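Local atomic coordinates of BvnE (Penicillium brevicompactum, PDB entry 6U9I), a protein that probably catalyses the stereoselective semipinacol rearrangement in the fungal assembly of brevianamides, acting as an isomerase (pinacolase). Residues His23-Thr28 with Arg130-Phe135. Numbering follows the deposited sequence. Where two conformers were deposited one is given.
Sequences HRWLST and RDVIEF
Helix 14-31 packs on the curved mixed sheet in an alpha+beta arrangement consistent with the NTF2-like (SnoaL-like) cone fold, and Trp25 reaches from the helix to Val132 and Glu134 on strand 129-136. The backbones stay well apart, Trp25 CA lying 10.6 Å from Val132 CA; the indole covers about half of that distance, and the Val132 and Glu134 side chains meet it from the strand. Its CG stands anti to the backbone N (chi1 -178°), which carries the six-membered ring out from the helix toward the strand. There Trp25 CZ2 is the leading atom: it comes within 4.4 Å of Val132 CG1, a looser apolar contact that approaches obliquely. In one of the two conformers of Glu134, OE2 lies 3.8 Å from Trp25 CZ2, at the ring edge and near the indole plane. The extended Glu134 chain of that conformer brings its carboxylate to the indole, with the two planes 57° apart. The site is buried: Met99 and Leu101 of strand 96-107 also pack on Trp25, while strand 45-50, running parallel beside strand 129-136, places Thr47 against both Val132 and Glu134. The encounter across the gap is sparse, burying 92 Å² in all; where Glu134 adopts this conformer, the carboxylate oxygen meets a C-H edge rather than the pi face, a placement consistent with weak electrostatic attraction to the positively polarised ring rim.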
loop_
_atom_site.group_PDB
_atom_site.type_symbol
_atom_site.label_atom_id
_atom_site.label_comp_id
_atom_site.label_asym_id
_atom_site.label_seq_id
_atom_site.Cartn_x
_atom_site.Cartn_y
_atom_site.Cartn_z
ATOM N N HIS A 23 3.019 -3.054 -16.200
ATOM C CA HIS A 23 2.144 -2.275 -17.067
ATOM C C HIS A 23 1.227 -3.171 -17.881
ATOM O O HIS A 23 0.089 -2.784 -18.172
ATOM C CB HIS A 23 2.973 -1.362 -17.971
ATOM C CG HIS A 23 3.447 -0.120 -17.277
ATOM N ND1 HIS A 23 2.578 0.828 -16.778
ATOM C CD2 HIS A 23 4.693 0.318 -16.978
ATOM C CE1 HIS A 23 3.271 1.799 -16.207
ATOM N NE2 HIS A 23 4.556 1.513 -16.313
ATOM N N ARG A 24 1.683 -4.375 -18.239
ATOM C CA ARG A 24 0.782 -5.302 -18.911
ATOM C C ARG A 24 -0.368 -5.694 -18.002
ATOM O O ARG A 24 -1.514 -5.818 -18.453
ATOM C CB ARG A 24 1.540 -6.542 -19.389
ATOM C CG ARG A 24 0.649 -7.537 -20.141
ATOM C CD ARG A 24 1.449 -8.748 -20.574
ATOM N NE ARG A 24 2.046 -9.404 -19.412
ATOM C CZ ARG A 24 2.869 -10.445 -19.482
ATOM N NH1 ARG A 24 3.368 -10.967 -18.370
ATOM N NH2 ARG A 24 3.191 -10.960 -20.666
ATOM N N TRP A 25 -0.078 -5.903 -16.709
ATOM C CA TRP A 25 -1.143 -6.216 -15.765
ATOM C C TRP A 25 -2.173 -5.091 -15.714
ATOM O O TRP A 25 -3.381 -5.345 -15.718
ATOM C CB TRP A 25 -0.546 -6.483 -14.380
ATOM C CG TRP A 25 -1.564 -6.850 -13.351
ATOM C CD1 TRP A 25 -2.151 -8.071 -13.181
ATOM C CD2 TRP A 25 -2.120 -5.989 -12.340
ATOM N NE1 TRP A 25 -3.038 -8.029 -12.125
ATOM C CE2 TRP A 25 -3.036 -6.762 -11.596
ATOM C CE3 TRP A 25 -1.929 -4.642 -11.991
ATOM C CZ2 TRP A 25 -3.766 -6.234 -10.527
ATOM C CZ3 TRP A 25 -2.661 -4.120 -10.922
ATOM C CH2 TRP A 25 -3.562 -4.916 -10.207
ATOM N N LEU A 26 -1.713 -3.837 -15.680
ATOM C CA LEU A 26 -2.645 -2.717 -15.692
ATOM C C LEU A 26 -3.463 -2.691 -16.980
ATOM O O LEU A 26 -4.674 -2.444 -16.950
ATOM C CB LEU A 26 -1.886 -1.396 -15.546
ATOM C CG LEU A 26 -1.380 -0.945 -14.171
ATOM C CD1 LEU A 26 -0.795 0.455 -14.308
ATOM C CD2 LEU A 26 -2.485 -0.943 -13.115
ATOM N N SER A 27 -2.814 -2.922 -18.125
ATOM C CA SER A 27 -3.529 -2.773 -19.390
ATOM C C SER A 27 -4.565 -3.873 -19.563
ATOM O O SER A 27 -5.658 -3.621 -20.082
ATOM C CB SER A 27 -2.546 -2.759 -20.563
ATOM O OG SER A 27 -2.058 -4.063 -20.804
ATOM N N THR A 28 -4.257 -5.096 -19.107
ATOM C CA THR A 28 -5.255 -6.155 -19.210
ATOM C C THR A 28 -6.382 -5.943 -18.209
ATOM O O THR A 28 -7.529 -6.316 -18.479
ATOM C CB THR A 28 -4.613 -7.542 -19.045
ATOM O OG1 THR A 28 -3.940 -7.641 -17.786
ATOM C CG2 THR A 28 -3.604 -7.800 -20.162
ATOM N N ARG A 130 2.647 -14.206 -10.029
ATOM C CA ARG A 130 2.455 -15.340 -9.127
ATOM C C ARG A 130 1.777 -14.966 -7.815
ATOM O O ARG A 130 1.369 -15.863 -7.072
ATOM C CB ARG A 130 3.797 -16.032 -8.831
ATOM C CG ARG A 130 4.738 -15.236 -7.929
ATOM C CD ARG A 130 6.033 -16.013 -7.623
ATOM N NE ARG A 130 5.752 -17.269 -6.912
ATOM C CZ ARG A 130 6.685 -18.167 -6.612
ATOM N NH1 ARG A 130 6.367 -19.291 -5.957
ATOM N NH2 ARG A 130 7.939 -17.935 -6.952
ATOM N N ASP A 131 1.616 -13.677 -7.523
ATOM C CA ASP A 131 0.942 -13.256 -6.303
ATOM C C ASP A 131 0.562 -11.794 -6.450
ATOM O O ASP A 131 1.322 -11.015 -7.022
ATOM C CB ASP A 131 1.834 -13.425 -5.069
ATOM C CG ASP A 131 1.083 -13.161 -3.777
ATOM O OD1 ASP A 131 0.295 -14.044 -3.374
ATOM O OD2 ASP A 131 1.270 -12.084 -3.160
ATOM N N VAL A 132 -0.610 -11.430 -5.934
ATOM C CA VAL A 132 -1.031 -10.031 -5.835
ATOM C C VAL A 132 -1.575 -9.787 -4.442
ATOM O O VAL A 132 -2.487 -10.498 -4.008
ATOM C CB VAL A 132 -2.127 -9.672 -6.851
ATOM C CG1 VAL A 132 -2.366 -8.179 -6.827
ATOM C CG2 VAL A 132 -1.758 -10.126 -8.203
ATOM N N ILE A 133 -1.061 -8.762 -3.760
ATOM C CA ILE A 133 -1.739 -8.205 -2.593
ATOM C C ILE A 133 -2.410 -6.924 -3.036
ATOM O O ILE A 133 -1.750 -6.049 -3.608
ATOM C CB ILE A 133 -0.773 -7.896 -1.445
ATOM C CG1 ILE A 133 -0.029 -9.137 -1.005
ATOM C CG2 ILE A 133 -1.549 -7.236 -0.279
ATOM C CD1 ILE A 133 1.084 -8.795 -0.054
ATOM N N GLU A 134 -3.701 -6.797 -2.764
ATOM C CA GLU A 134 -4.460 -5.601 -3.127
ATOM C C GLU A 134 -4.940 -4.940 -1.840
ATOM O O GLU A 134 -5.964 -5.330 -1.270
ATOM C CB GLU A 134 -5.618 -5.949 -4.058
ATOM C CG GLU A 134 -5.157 -6.380 -5.433
ATOM C CD GLU A 134 -6.290 -6.833 -6.330
ATOM O OE1 GLU A 134 -7.420 -7.021 -5.828
ATOM O OE2 GLU A 134 -6.043 -7.006 -7.543
ATOM N N PHE A 135 -4.200 -3.930 -1.383
ATOM C CA PHE A 135 -4.519 -3.221 -0.143
ATOM C C PHE A 135 -5.417 -2.036 -0.497
ATOM O O PHE A 135 -4.942 -1.022 -1.013
ATOM C CB PHE A 135 -3.227 -2.772 0.540
ATOM C CG PHE A 135 -3.392 -2.383 1.991
ATOM C CD1 PHE A 135 -4.058 -1.214 2.342
ATOM C CD2 PHE A 135 -2.835 -3.164 2.997
ATOM C CE1 PHE A 135 -4.207 -0.840 3.682
ATOM C CE2 PHE A 135 -2.977 -2.793 4.348
ATOM C CZ PHE A 135 -3.667 -1.643 4.686
#